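Side-chain contacts in alpha-rhamnosidase (PDB 6I60), which probably hydrolyses terminal, non-reducing alpha-L-rhamnose residues of alpha-L-rhamnosides: residues Y171-A176 with L299-I304; A192-A197 with L204-E209; E209-R214 with S235-D240; R214-G219 with K456-A461; G246-N251 with G292-N297. One frame throughout, in Å; residues are numbered along the deposited sequence.

Interaction 1: Y171-A176 with L299-I304; sequences YTIAYA and LYHGEI
A T-shaped (edge-to-face) aromatic pair, H301 against Y171, fastens the start of strand 171-184 to the short turn of the beta hairpin formed by strands 288-298 and 302-306. The imidazole presents its NE2 edge to one face of the phenol ring, 3.5 Å from Y171 CG and displaced from the ring centre toward its rim. The planes stand at 87°, with the centroids 4.7 Å apart. On the Y171 side, CG lies anti to the carbonyl carbon (chi1 -52°), a turn that lays the ring across the end of the imidazole.

Two further contacts fix the histidine. Its ND1 is hydrogen-bonded to the backbone N of L412, which limits rotation of the ring, and CB of the preceding Y300 rests over the centre of one imidazole face. The Y300 side chain crosses that of Y171 at about a right angle, with its CD1 edge 3.5 Å from Y171 CE1, while its hydroxyl is hydrogen-bonded to the carbonyl O of E502. A triethylene glycol, probably from the crystallisation liquor, lies about 3 Å from the H301 side chain. Two residues along the strand from Y171, I173 completes the cluster, its CD1 methyl 4.0 Å from H301 CD2.

Interaction 2: A192-A197 with L204-E209; sequences ARVYIA and LYINGE
Strands 192-197 and 204-206 run close to antiparallel, at 151°, but their axes pass 10.5 Å apart, so V194 and I196 meet L204 and I206 through side chains across the space between two sheets. V194 and L204 carry the contact, each with two partners. V194 CG1, anti to the backbone N (chi1 153°), meets CD2 of L204 tip to tip at 3.5 Å. The other methyl, V194 CG2, lies 4.1 Å from CD1 of I206, whose chain slides past the valine in the opposite direction. The two branches of the valine thus serve two different partners. L204 is shared as well: while CD2 faces V194, its CD1 comes 4.3 Å from CD1 of I196.

V247, on the strand beside 201-206, touches both I196 and L204 and extends the apolar layer. Beyond I206 the chain reverses in a type I' turn from I206 to E209, closed by backbone bonds in both directions between these two residues; N207 and G208 take the two central places with positive phi angles. Aliphatic side chains meeting between strands of separate, facing sheets, with no polar atom among them, are characteristic of a beta-sandwich core.

Interaction 3: E209-R214 with S235-D240; sequences ERIGDR and SKNIRD
The amide of N237 turns ND2 to E209 and OD1 to I211, in directions about 90° apart. Its CG is anti to the carbonyl carbon (chi1 -77°), which directs the group at the chain leaving the 206-209 turn. ND2 faces the carboxylate of E209, 3.3 Å from OE2, with the amide and carboxylate planes 70° apart. OD1 lies 3.7 Å from the CD1 methyl of I211, the two side chains sliding past each other in opposite directions. R239 NH1 is 6.1 Å from E209 OE2, too far for a salt bridge, although its charge may draw weakly on the carboxylate at this exposed spot. An alanine in place of N237 would probably deprive the E209 carboxylate of its polar neighbour and uncover the end of I211.

Further along the chain, R210 points away from N237 and folds back onto its own segment: NH2 gives a 2.9 Å hydrogen bond to the carbonyl O of R214, in the plane of that carbonyl, and NH1 forms a salt bridge with E203. The carbonyl O of N237 receives the side-chain amide of N207. I211 packs on L204 and I206 of strand 201-206 and on Y232 of strand 226-233, and I238 on I189 and A192 of strand 189-199, so the contact lies beside these three strands, where the 235-240 loop leads from strand 226-233 to strand 242-250.

Interaction 4: R214-G219 with K456-A461; sequences RVLDPG and KVVHTA
A chi1 of 169° swings CG1 of V458 opposite the backbone N, toward V215 and L216; in V215, CG1 is anti to the carbonyl carbon (chi1 -72°), which leaves CG2 between that carbon and the backbone N, facing V458. The result is a small apolar junction between domains: the loop 214-219 of the N-terminal rhamnosidase domain leans on strand 453-458, an inner strand of a four-stranded antiparallel sheet in the concanavalin-like part of the chain. V215 and V458 cross obliquely, the closest pair being V215 CG2 and V458 CG1 at 4.0 Å.

L216 is brought alongside by an abrupt change of backbone direction, since its phi and psi are both positive while V215 before it is extended. Its CD1 then approaches the same V458 methyl, but from a direction roughly perpendicular to that of the V215 methyl. Outside the two segments, W375 on the adjacent strand 375-380 touches both valines, and Y433 and M491 pack on L216. V215 is also tied to I345 through the backbone.

Beyond L216, D217 OD2 is hydrogen-bonded to the hydroxyls of Y202 and T230, and a cis peptide bond precedes P218. At the junction itself a single methyl carries both contacts, V458 CG1 lying 4.2 Å from L216 CD1, while the two methyls that touch it, V215 CG2 and L216 CD1, are 5.5 Å from each other.

Interaction 5: G246-N251 with G292-N297; sequences GVILGN and GPITLN
The side-chain oxygen of N297 accepts the backbone N-H of N251, and this is the principal bond of the contact: N251 N to N297 OD1 is 2.6 Å and nearly straight at 172°, with the donor in the plane of the side-chain carbonyl. A weak return bond runs from N297 ND2 to N251 OD1 at 3.3 Å. The two amides are turned 58° against each other, so they do not form a flat amide-to-amide pair. N297 reaches across with CG between its backbone N and carbonyl carbon (chi1 62°). The same OD1 lies 3.3 Å from CA of G250.

Nearer the middle of both segments the contact is apolar, with I248 CD1 and I294 CD1 meeting at 3.6 Å. F431 packs on both I248 and N297 and so joins the apolar and polar halves. N251 is positioned by a second grip, its ND2 bonded to the carbonyl O of A174 on strand 171-184, which pairs with both strands 242-250 and 288-298.

A leucine in place of N297 would probably leave the buried N-H of N251 without its acceptor and N251 OD1 without its weak donor. Chemically, the asparagine supplies from a side chain the acceptor that a neighbouring strand would otherwise offer, satisfying a buried backbone amide just where strand 242-250 ends.

From the N terminus, interaction 1 opens first, at 171-176, and closes only at 299-304; interactions 2, 3 and 5 all nest inside its loop. Interaction 2 closes a short connection between facing strands, and interaction 3 begins where it ends, sharing E209. Interaction 5 follows in series, joining strands 242-250 and 288-298, and touches interaction 1 through A174 and N251 and interaction 2 through Y205 and G246. Interaction 4 departs from this pattern: opening at R214, which it shares with interaction 3, it crosses interactions 1 and 3, encloses interaction 5, and ties the 214-219 loop of the rhamnosidase N-terminal domain to the concanavalin-like domain.

Interaction 1: Y171-A176 with L299-I304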
# COMPACT_ATOMS: atom_id res chain seq x y z
N TYR A 171 -12.09 -17.52 -18.35
CA TYR A 171 -11.64 -17.88 -17.01
C TYR A 171 -11.54 -19.39 -16.90
O TYR A 171 -12.57 -20.08 -16.91
CB TYR A 171 -12.58 -17.31 -15.94
CG TYR A 171 -12.85 -15.83 -16.09
CD1 TYR A 171 -12.05 -14.89 -15.45
CD2 TYR A 171 -13.89 -15.37 -16.88
CE1 TYR A 171 -12.29 -13.53 -15.58
CE2 TYR A 171 -14.13 -14.01 -17.03
CZ TYR A 171 -13.33 -13.10 -16.38
OH TYR A 171 -13.58 -11.75 -16.52
N THR A 172 -10.32 -19.90 -16.80
CA THR A 172 -10.06 -21.32 -16.60
C THR A 172 -9.83 -21.55 -15.11
O THR A 172 -8.78 -21.19 -14.58
CB THR A 172 -8.86 -21.79 -17.42
OG1 THR A 172 -8.82 -21.08 -18.66
CG2 THR A 172 -8.96 -23.28 -17.70
N ILE A 173 -10.82 -22.13 -14.44
CA ILE A 173 -10.79 -22.32 -12.99
C ILE A 173 -10.51 -23.79 -12.72
O ILE A 173 -11.36 -24.65 -12.99
CB ILE A 173 -12.10 -21.87 -12.33
CG1 ILE A 173 -12.30 -20.36 -12.49
CG2 ILE A 173 -12.11 -22.26 -10.86
CD1 ILE A 173 -13.66 -19.97 -13.03
N ALA A 174 -9.33 -24.08 -12.17
CA ALA A 174 -8.98 -25.42 -11.76
C ALA A 174 -9.56 -25.71 -10.37
O ALA A 174 -10.15 -24.84 -9.72
CB ALA A 174 -7.47 -25.61 -11.77
N TYR A 175 -9.38 -26.94 -9.91
CA TYR A 175 -9.87 -27.35 -8.60
C TYR A 175 -8.83 -26.99 -7.54
O TYR A 175 -7.87 -26.27 -7.79
CB TYR A 175 -10.20 -28.84 -8.60
CG TYR A 175 -11.59 -29.17 -9.08
CD1 TYR A 175 -12.14 -28.53 -10.18
CD2 TYR A 175 -12.36 -30.12 -8.43
CE1 TYR A 175 -13.41 -28.84 -10.63
CE2 TYR A 175 -13.63 -30.44 -8.86
CZ TYR A 175 -14.15 -29.79 -9.96
OH TYR A 175 -15.42 -30.10 -10.40
N ALA A 176 -9.02 -27.51 -6.32
CA ALA A 176 -8.11 -27.24 -5.21
C ALA A 176 -7.41 -28.52 -4.80
O ALA A 176 -7.98 -29.31 -4.02
CB ALA A 176 -8.86 -26.63 -4.03
N LEU A 299 -10.67 -15.76 -7.73
CA LEU A 299 -10.71 -14.47 -7.05
C LEU A 299 -11.91 -13.63 -7.50
O LEU A 299 -12.45 -12.86 -6.71
CB LEU A 299 -9.42 -13.70 -7.30
CG LEU A 299 -8.13 -14.33 -6.78
CD1 LEU A 299 -6.91 -13.57 -7.28
CD2 LEU A 299 -8.14 -14.40 -5.27
N TYR A 300 -12.33 -13.78 -8.76
CA TYR A 300 -13.45 -12.98 -9.26
C TYR A 300 -14.79 -13.62 -8.95
O TYR A 300 -15.77 -12.92 -8.67
CB TYR A 300 -13.32 -12.78 -10.77
CG TYR A 300 -12.17 -11.90 -11.21
CD1 TYR A 300 -11.72 -11.93 -12.53
CD2 TYR A 300 -11.54 -11.04 -10.32
CE1 TYR A 300 -10.67 -11.14 -12.94
CE2 TYR A 300 -10.48 -10.24 -10.73
CZ TYR A 300 -10.05 -10.29 -12.04
OH TYR A 300 -9.01 -9.50 -12.45
N HIS A 301 -14.86 -14.95 -8.98
CA HIS A 301 -16.13 -15.66 -8.97
C HIS A 301 -16.43 -16.40 -7.67
O HIS A 301 -17.55 -16.89 -7.50
CB HIS A 301 -16.20 -16.64 -10.14
CG HIS A 301 -15.82 -16.03 -11.45
ND1 HIS A 301 -16.58 -15.07 -12.08
CD2 HIS A 301 -14.75 -16.23 -12.26
CE1 HIS A 301 -16.00 -14.71 -13.21
NE2 HIS A 301 -14.89 -15.40 -13.34
N GLY A 302 -15.47 -16.51 -6.77
CA GLY A 302 -15.72 -17.12 -5.48
C GLY A 302 -15.19 -18.53 -5.37
O GLY A 302 -14.39 -19.01 -6.19
N GLU A 303 -15.66 -19.22 -4.33
CA GLU A 303 -15.19 -20.56 -4.00
C GLU A 303 -16.38 -21.42 -3.60
O GLU A 303 -17.32 -20.94 -2.98
CB GLU A 303 -14.14 -20.51 -2.87
CG GLU A 303 -14.13 -21.72 -1.94
CD GLU A 303 -13.57 -21.39 -0.57
OE1 GLU A 303 -12.50 -20.75 -0.50
OE2 GLU A 303 -14.19 -21.77 0.45
N ILE A 304 -16.32 -22.70 -3.98
CA ILE A 304 -17.35 -23.68 -3.63
C ILE A 304 -16.73 -24.70 -2.69
O ILE A 304 -15.68 -25.28 -2.99
CB ILE A 304 -17.93 -24.36 -4.88
CG1 ILE A 304 -18.60 -23.32 -5.78
CG2 ILE A 304 -18.90 -25.45 -4.49
CD1 ILE A 304 -18.41 -23.59 -7.25

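Interaction 2: A192-A197 with L204-E209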
# COMPACT_ATOMS: atom_id res chain seq x y z
N ALA A 192 12.73 -25.30 13.74
CA ALA A 192 12.14 -25.83 12.52
C ALA A 192 11.69 -24.67 11.64
O ALA A 192 11.11 -23.70 12.12
CB ALA A 192 10.95 -26.75 12.81
N ARG A 193 11.96 -24.79 10.34
CA ARG A 193 11.58 -23.77 9.37
C ARG A 193 10.94 -24.44 8.16
O ARG A 193 11.23 -25.59 7.83
CB ARG A 193 12.79 -22.95 8.92
CG ARG A 193 13.42 -22.12 10.03
CD ARG A 193 12.44 -21.08 10.56
NE ARG A 193 13.08 -20.16 11.49
CZ ARG A 193 13.14 -20.35 12.80
NH1 ARG A 193 12.60 -21.43 13.34
NH2 ARG A 193 13.74 -19.45 13.57
N VAL A 194 10.06 -23.69 7.50
CA VAL A 194 9.27 -24.19 6.38
C VAL A 194 9.25 -23.11 5.31
O VAL A 194 8.79 -21.99 5.57
CB VAL A 194 7.85 -24.58 6.80
CG1 VAL A 194 6.88 -24.45 5.65
CG2 VAL A 194 7.83 -26.00 7.34
N TYR A 195 9.75 -23.43 4.12
CA TYR A 195 9.89 -22.46 3.03
C TYR A 195 9.01 -22.92 1.87
O TYR A 195 9.41 -23.79 1.08
CB TYR A 195 11.35 -22.33 2.60
CG TYR A 195 12.33 -22.17 3.74
CD1 TYR A 195 12.79 -23.27 4.45
CD2 TYR A 195 12.81 -20.91 4.10
CE1 TYR A 195 13.68 -23.13 5.50
CE2 TYR A 195 13.71 -20.77 5.14
CZ TYR A 195 14.14 -21.87 5.84
OH TYR A 195 15.03 -21.72 6.88
N ILE A 196 7.81 -22.35 1.77
CA ILE A 196 6.79 -22.80 0.84
C ILE A 196 6.46 -21.68 -0.14
O ILE A 196 6.46 -20.50 0.22
CB ILE A 196 5.52 -23.26 1.59
CG1 ILE A 196 4.41 -23.66 0.62
CG2 ILE A 196 5.05 -22.19 2.56
CD1 ILE A 196 3.33 -24.53 1.23
N ALA A 197 6.18 -22.07 -1.39
CA ALA A 197 5.65 -21.17 -2.41
C ALA A 197 4.56 -21.95 -3.14
O ALA A 197 4.84 -22.68 -4.10
CB ALA A 197 6.74 -20.68 -3.36
N LEU A 204 -1.11 -23.85 4.60
CA LEU A 204 -0.18 -24.83 5.15
C LEU A 204 -0.68 -25.37 6.48
O LEU A 204 -1.18 -24.62 7.33
CB LEU A 204 1.21 -24.20 5.34
CG LEU A 204 2.25 -25.06 6.04
CD1 LEU A 204 2.68 -26.21 5.15
CD2 LEU A 204 3.44 -24.21 6.44
N TYR A 205 -0.55 -26.69 6.66
CA TYR A 205 -0.93 -27.37 7.88
C TYR A 205 0.19 -28.31 8.30
O TYR A 205 0.83 -28.95 7.46
CB TYR A 205 -2.23 -28.16 7.71
CG TYR A 205 -3.45 -27.29 7.51
CD1 TYR A 205 -4.17 -26.81 8.59
CD2 TYR A 205 -3.88 -26.94 6.23
CE1 TYR A 205 -5.29 -26.01 8.41
CE2 TYR A 205 -4.99 -26.15 6.04
CZ TYR A 205 -5.69 -25.68 7.13
OH TYR A 205 -6.80 -24.89 6.95
N ILE A 206 0.42 -28.40 9.61
CA ILE A 206 1.42 -29.31 10.18
C ILE A 206 0.80 -29.99 11.39
O ILE A 206 0.46 -29.32 12.37
CB ILE A 206 2.72 -28.59 10.57
CG1 ILE A 206 3.54 -28.27 9.32
CG2 ILE A 206 3.53 -29.45 11.54
CD1 ILE A 206 4.97 -27.86 9.62
N ASN A 207 0.63 -31.31 11.32
CA ASN A 207 0.05 -32.10 12.40
C ASN A 207 -1.35 -31.62 12.78
O ASN A 207 -1.77 -31.75 13.93
CB ASN A 207 0.96 -32.11 13.63
CG ASN A 207 2.26 -32.86 13.39
OD1 ASN A 207 2.27 -33.93 12.78
ND2 ASN A 207 3.37 -32.30 13.86
N GLY A 208 -2.07 -31.05 11.81
CA GLY A 208 -3.46 -30.68 11.99
C GLY A 208 -3.70 -29.20 12.23
O GLY A 208 -4.84 -28.75 12.07
N GLU A 209 -2.67 -28.45 12.60
CA GLU A 209 -2.83 -27.04 12.94
C GLU A 209 -2.43 -26.15 11.76
O GLU A 209 -1.45 -26.43 11.07
CB GLU A 209 -1.99 -26.68 14.16
CG GLU A 209 -2.26 -27.55 15.38
CD GLU A 209 -1.00 -27.95 16.11
OE1 GLU A 209 -0.95 -27.82 17.35
OE2 GLU A 209 -0.04 -28.39 15.44

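Interaction 3: E209-R214 with S235-D240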
# COMPACT_ATOMS: atom_id res chain seq x y z
N GLU A 209 -2.67 -28.45 12.60
CA GLU A 209 -2.83 -27.04 12.94
C GLU A 209 -2.43 -26.15 11.76
O GLU A 209 -1.45 -26.43 11.07
CB GLU A 209 -1.99 -26.68 14.16
CG GLU A 209 -2.26 -27.55 15.38
CD GLU A 209 -1.00 -27.95 16.11
OE1 GLU A 209 -0.95 -27.82 17.35
OE2 GLU A 209 -0.04 -28.39 15.44
N ARG A 210 -3.21 -25.09 11.55
CA ARG A 210 -2.85 -24.10 10.55
C ARG A 210 -1.62 -23.32 11.00
O ARG A 210 -1.44 -23.05 12.19
CB ARG A 210 -4.02 -23.15 10.30
CG ARG A 210 -4.05 -22.53 8.91
CD ARG A 210 -4.83 -21.23 8.93
NE ARG A 210 -5.17 -20.75 7.59
CZ ARG A 210 -4.58 -19.73 6.98
NH1 ARG A 210 -4.96 -19.36 5.77
NH2 ARG A 210 -3.60 -19.07 7.59
N ILE A 211 -0.77 -22.97 10.04
CA ILE A 211 0.55 -22.44 10.36
C ILE A 211 0.57 -20.92 10.27
O ILE A 211 0.93 -20.23 11.23
CB ILE A 211 1.62 -23.05 9.44
CG1 ILE A 211 1.75 -24.56 9.70
CG2 ILE A 211 2.96 -22.36 9.63
CD1 ILE A 211 2.09 -24.91 11.13
N GLY A 212 0.18 -20.38 9.12
CA GLY A 212 0.35 -18.97 8.87
C GLY A 212 -0.69 -18.11 9.56
O GLY A 212 -1.84 -18.51 9.76
N ASP A 213 -0.27 -16.90 9.92
CA ASP A 213 -1.18 -15.85 10.37
C ASP A 213 -1.66 -14.97 9.22
O ASP A 213 -2.24 -13.91 9.47
CB ASP A 213 -0.49 -14.98 11.43
N ARG A 214 -1.44 -15.40 7.98
CA ARG A 214 -1.79 -14.63 6.80
C ARG A 214 -2.78 -15.41 5.95
O ARG A 214 -3.01 -16.61 6.15
CB ARG A 214 -0.54 -14.29 5.98
CG ARG A 214 0.71 -14.09 6.83
CD ARG A 214 1.95 -14.55 6.09
NE ARG A 214 3.18 -14.17 6.78
CZ ARG A 214 4.29 -13.79 6.17
NH1 ARG A 214 4.34 -13.75 4.85
NH2 ARG A 214 5.36 -13.46 6.89
N SER A 235 8.65 -24.54 14.72
CA SER A 235 9.39 -25.25 15.76
C SER A 235 8.45 -25.95 16.73
O SER A 235 8.45 -27.18 16.85
CB SER A 235 10.31 -24.28 16.51
OG SER A 235 11.31 -23.76 15.64
N LYS A 236 7.60 -25.18 17.41
CA LYS A 236 6.69 -25.75 18.40
C LYS A 236 5.49 -26.39 17.73
O LYS A 236 4.36 -26.30 18.24
CB LYS A 236 6.23 -24.67 19.39
CG LYS A 236 7.34 -24.12 20.29
CD LYS A 236 8.29 -25.22 20.74
CE LYS A 236 8.48 -25.20 22.25
NZ LYS A 236 8.57 -26.57 22.81
N ASN A 237 5.71 -27.05 16.59
CA ASN A 237 4.66 -27.78 15.90
C ASN A 237 5.12 -29.16 15.45
O ASN A 237 4.38 -29.83 14.72
CB ASN A 237 4.16 -26.99 14.68
CG ASN A 237 3.24 -25.85 15.05
OD1 ASN A 237 3.41 -24.72 14.57
ND2 ASN A 237 2.26 -26.13 15.89
N ILE A 238 6.30 -29.61 15.87
CA ILE A 238 6.93 -30.77 15.26
C ILE A 238 6.46 -32.09 15.86
O ILE A 238 6.41 -33.11 15.16
CB ILE A 238 8.46 -30.62 15.34
CG1 ILE A 238 8.95 -29.62 14.29
CG2 ILE A 238 9.18 -31.95 15.18
CD1 ILE A 238 8.36 -29.85 12.91
N ARG A 239 6.11 -32.11 17.16
CA ARG A 239 5.69 -33.33 17.84
C ARG A 239 6.83 -34.34 17.90
O ARG A 239 7.97 -34.02 17.54
CB ARG A 239 4.45 -33.94 17.16
CG ARG A 239 3.49 -34.66 18.09
CD ARG A 239 2.44 -35.42 17.29
NE ARG A 239 1.32 -35.85 18.12
CZ ARG A 239 0.35 -35.04 18.56
NH1 ARG A 239 0.37 -33.75 18.24
NH2 ARG A 239 -0.63 -35.53 19.31
N ASP A 240 6.54 -35.56 18.36
CA ASP A 240 7.59 -36.56 18.52
C ASP A 240 7.62 -37.55 17.37
O ASP A 240 8.35 -37.36 16.40
CB ASP A 240 7.42 -37.30 19.85
CG ASP A 240 8.68 -38.02 20.28
OD1 ASP A 240 9.78 -37.55 19.94
OD2 ASP A 240 8.57 -39.06 20.96

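Interaction 4: R214-G219 with K456-A461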
# COMPACT_ATOMS: atom_id res chain seq x y z
N ARG A 214 -1.44 -15.40 7.98
CA ARG A 214 -1.79 -14.63 6.80
C ARG A 214 -2.78 -15.41 5.95
O ARG A 214 -3.01 -16.61 6.15
CB ARG A 214 -0.54 -14.29 5.98
CG ARG A 214 0.71 -14.09 6.83
CD ARG A 214 1.95 -14.55 6.09
NE ARG A 214 3.18 -14.17 6.78
CZ ARG A 214 4.29 -13.79 6.17
NH1 ARG A 214 4.34 -13.75 4.85
NH2 ARG A 214 5.36 -13.46 6.89
N VAL A 215 -3.38 -14.71 4.98
CA VAL A 215 -4.31 -15.29 4.03
C VAL A 215 -3.97 -14.77 2.64
O VAL A 215 -3.28 -13.76 2.48
CB VAL A 215 -5.78 -14.97 4.37
CG1 VAL A 215 -6.23 -15.75 5.59
CG2 VAL A 215 -5.97 -13.48 4.60
N LEU A 216 -4.45 -15.48 1.62
CA LEU A 216 -4.23 -15.12 0.22
C LEU A 216 -2.75 -14.92 -0.07
O LEU A 216 -2.34 -13.95 -0.72
CB LEU A 216 -5.04 -13.88 -0.16
CG LEU A 216 -6.56 -14.02 -0.05
CD1 LEU A 216 -7.26 -12.83 -0.67
CD2 LEU A 216 -7.04 -15.32 -0.69
N ASP A 217 -1.93 -15.85 0.42
CA ASP A 217 -0.48 -15.99 0.30
C ASP A 217 -0.14 -16.97 -0.82
O ASP A 217 -0.82 -17.98 -0.99
CB ASP A 217 0.12 -16.49 1.61
CG ASP A 217 1.51 -15.96 1.86
OD1 ASP A 217 1.69 -14.72 1.86
OD2 ASP A 217 2.44 -16.78 2.05
N PRO A 218 0.91 -16.70 -1.61
CA PRO A 218 1.78 -15.53 -1.51
C PRO A 218 1.23 -14.30 -2.23
O PRO A 218 0.09 -14.31 -2.69
CB PRO A 218 3.07 -16.01 -2.17
CG PRO A 218 2.60 -16.96 -3.22
CD PRO A 218 1.36 -17.62 -2.67
N GLY A 219 2.06 -13.25 -2.33
CA GLY A 219 1.64 -12.04 -3.00
C GLY A 219 1.61 -12.19 -4.51
O GLY A 219 2.28 -13.03 -5.11
N LYS A 456 -15.37 -10.63 7.48
CA LYS A 456 -13.92 -10.69 7.65
C LYS A 456 -13.29 -9.64 6.73
O LYS A 456 -13.39 -9.75 5.50
CB LYS A 456 -13.39 -12.09 7.34
CG LYS A 456 -13.90 -13.16 8.30
CD LYS A 456 -13.49 -12.87 9.74
CE LYS A 456 -13.87 -14.01 10.67
NZ LYS A 456 -12.76 -15.00 10.80
N VAL A 457 -12.67 -8.63 7.33
CA VAL A 457 -11.95 -7.61 6.57
C VAL A 457 -10.59 -8.17 6.18
O VAL A 457 -9.79 -8.55 7.05
CB VAL A 457 -11.82 -6.31 7.37
CG1 VAL A 457 -11.15 -5.24 6.54
CG2 VAL A 457 -13.19 -5.84 7.84
N VAL A 458 -10.31 -8.22 4.88
CA VAL A 458 -9.13 -8.89 4.36
C VAL A 458 -8.41 -7.94 3.41
O VAL A 458 -9.00 -7.50 2.41
CB VAL A 458 -9.48 -10.20 3.65
CG1 VAL A 458 -8.28 -10.73 2.88
CG2 VAL A 458 -9.98 -11.23 4.65
N HIS A 459 -7.15 -7.63 3.71
CA HIS A 459 -6.30 -6.80 2.86
C HIS A 459 -4.88 -6.86 3.42
O HIS A 459 -4.62 -7.52 4.43
CB HIS A 459 -6.81 -5.36 2.78
CG HIS A 459 -6.98 -4.70 4.11
ND1 HIS A 459 -8.20 -4.61 4.75
CD2 HIS A 459 -6.08 -4.09 4.93
CE1 HIS A 459 -8.05 -3.97 5.90
NE2 HIS A 459 -6.77 -3.65 6.03
N THR A 460 -3.97 -6.15 2.76
CA THR A 460 -2.59 -6.05 3.21
C THR A 460 -2.53 -5.40 4.59
O THR A 460 -2.86 -4.22 4.75
CB THR A 460 -1.75 -5.24 2.21
OG1 THR A 460 -1.65 -5.97 0.98
CG2 THR A 460 -0.35 -5.00 2.76
N ALA A 461 -2.11 -6.17 5.60
CA ALA A 461 -2.13 -5.69 6.98
C ALA A 461 -1.07 -4.63 7.22
O ALA A 461 -0.04 -4.91 7.85
CB ALA A 461 -1.94 -6.87 7.94

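Interaction 5: G246-N251 with G292-N297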
# COMPACT_ATOMS: atom_id res chain seq x y z
N GLY A 246 0.40 -30.54 5.60
CA GLY A 246 -0.72 -30.38 4.70
C GLY A 246 -0.69 -29.08 3.91
O GLY A 246 -0.55 -28.00 4.49
N VAL A 247 -0.82 -29.17 2.59
CA VAL A 247 -0.84 -28.01 1.71
C VAL A 247 -1.99 -28.17 0.73
O VAL A 247 -2.05 -29.18 0.01
CB VAL A 247 0.49 -27.82 0.96
CG1 VAL A 247 0.43 -26.56 0.11
CG2 VAL A 247 1.66 -27.77 1.92
N ILE A 248 -2.89 -27.20 0.70
CA ILE A 248 -3.98 -27.14 -0.27
C ILE A 248 -3.74 -25.95 -1.18
O ILE A 248 -3.41 -24.85 -0.70
CB ILE A 248 -5.35 -27.06 0.42
CG1 ILE A 248 -6.46 -26.83 -0.60
CG2 ILE A 248 -5.36 -25.98 1.49
CD1 ILE A 248 -7.77 -27.47 -0.23
N LEU A 249 -3.89 -26.15 -2.48
CA LEU A 249 -3.55 -25.15 -3.48
C LEU A 249 -4.79 -24.46 -4.02
O LEU A 249 -5.80 -25.11 -4.31
CB LEU A 249 -2.77 -25.77 -4.64
CG LEU A 249 -1.33 -26.19 -4.34
CD1 LEU A 249 -0.63 -26.60 -5.62
CD2 LEU A 249 -0.57 -25.06 -3.65
N GLY A 250 -4.71 -23.14 -4.17
CA GLY A 250 -5.75 -22.37 -4.82
C GLY A 250 -5.27 -21.76 -6.11
O GLY A 250 -4.06 -21.68 -6.35
N ASN A 251 -6.20 -21.32 -6.97
CA ASN A 251 -5.81 -20.77 -8.26
C ASN A 251 -5.25 -19.35 -8.12
O ASN A 251 -4.08 -19.10 -8.41
CB ASN A 251 -7.00 -20.77 -9.22
CG ASN A 251 -7.68 -22.12 -9.31
OD1 ASN A 251 -7.20 -23.11 -8.75
ND2 ASN A 251 -8.80 -22.17 -10.01
N GLY A 292 -10.24 -32.44 -2.45
CA GLY A 292 -10.95 -32.36 -1.20
C GLY A 292 -12.31 -31.70 -1.32
O GLY A 292 -13.02 -31.86 -2.32
N PRO A 293 -12.70 -30.96 -0.28
CA PRO A 293 -14.03 -30.32 -0.30
C PRO A 293 -14.13 -29.17 -1.29
O PRO A 293 -15.20 -28.97 -1.88
CB PRO A 293 -14.21 -29.85 1.14
CG PRO A 293 -12.82 -29.69 1.67
CD PRO A 293 -11.99 -30.74 0.99
N ILE A 294 -13.06 -28.40 -1.49
CA ILE A 294 -13.12 -27.23 -2.36
C ILE A 294 -13.06 -27.67 -3.81
O ILE A 294 -12.14 -28.39 -4.22
CB ILE A 294 -11.98 -26.25 -2.03
CG1 ILE A 294 -12.15 -25.70 -0.61
CG2 ILE A 294 -11.97 -25.10 -3.03
CD1 ILE A 294 -11.06 -26.14 0.34
N THR A 295 -14.05 -27.24 -4.60
CA THR A 295 -14.05 -27.51 -6.03
C THR A 295 -13.47 -26.31 -6.78
O THR A 295 -12.25 -26.10 -6.78
CB THR A 295 -15.46 -27.82 -6.54
OG1 THR A 295 -16.28 -26.65 -6.42
CG2 THR A 295 -16.08 -28.95 -5.73
N LEU A 296 -14.33 -25.52 -7.41
CA LEU A 296 -13.88 -24.35 -8.14
C LEU A 296 -13.53 -23.22 -7.18
O LEU A 296 -14.20 -23.02 -6.16
CB LEU A 296 -14.96 -23.88 -9.12
CG LEU A 296 -15.45 -24.92 -10.13
CD1 LEU A 296 -16.58 -24.34 -10.97
CD2 LEU A 296 -14.31 -25.39 -11.00
N ASN A 297 -12.47 -22.49 -7.50
CA ASN A 297 -12.05 -21.35 -6.70
C ASN A 297 -11.48 -20.28 -7.62
O ASN A 297 -10.63 -20.58 -8.47
CB ASN A 297 -11.02 -21.76 -5.64
CG ASN A 297 -9.74 -22.32 -6.24
OD1 ASN A 297 -8.70 -21.67 -6.24
ND2 ASN A 297 -9.82 -23.55 -6.75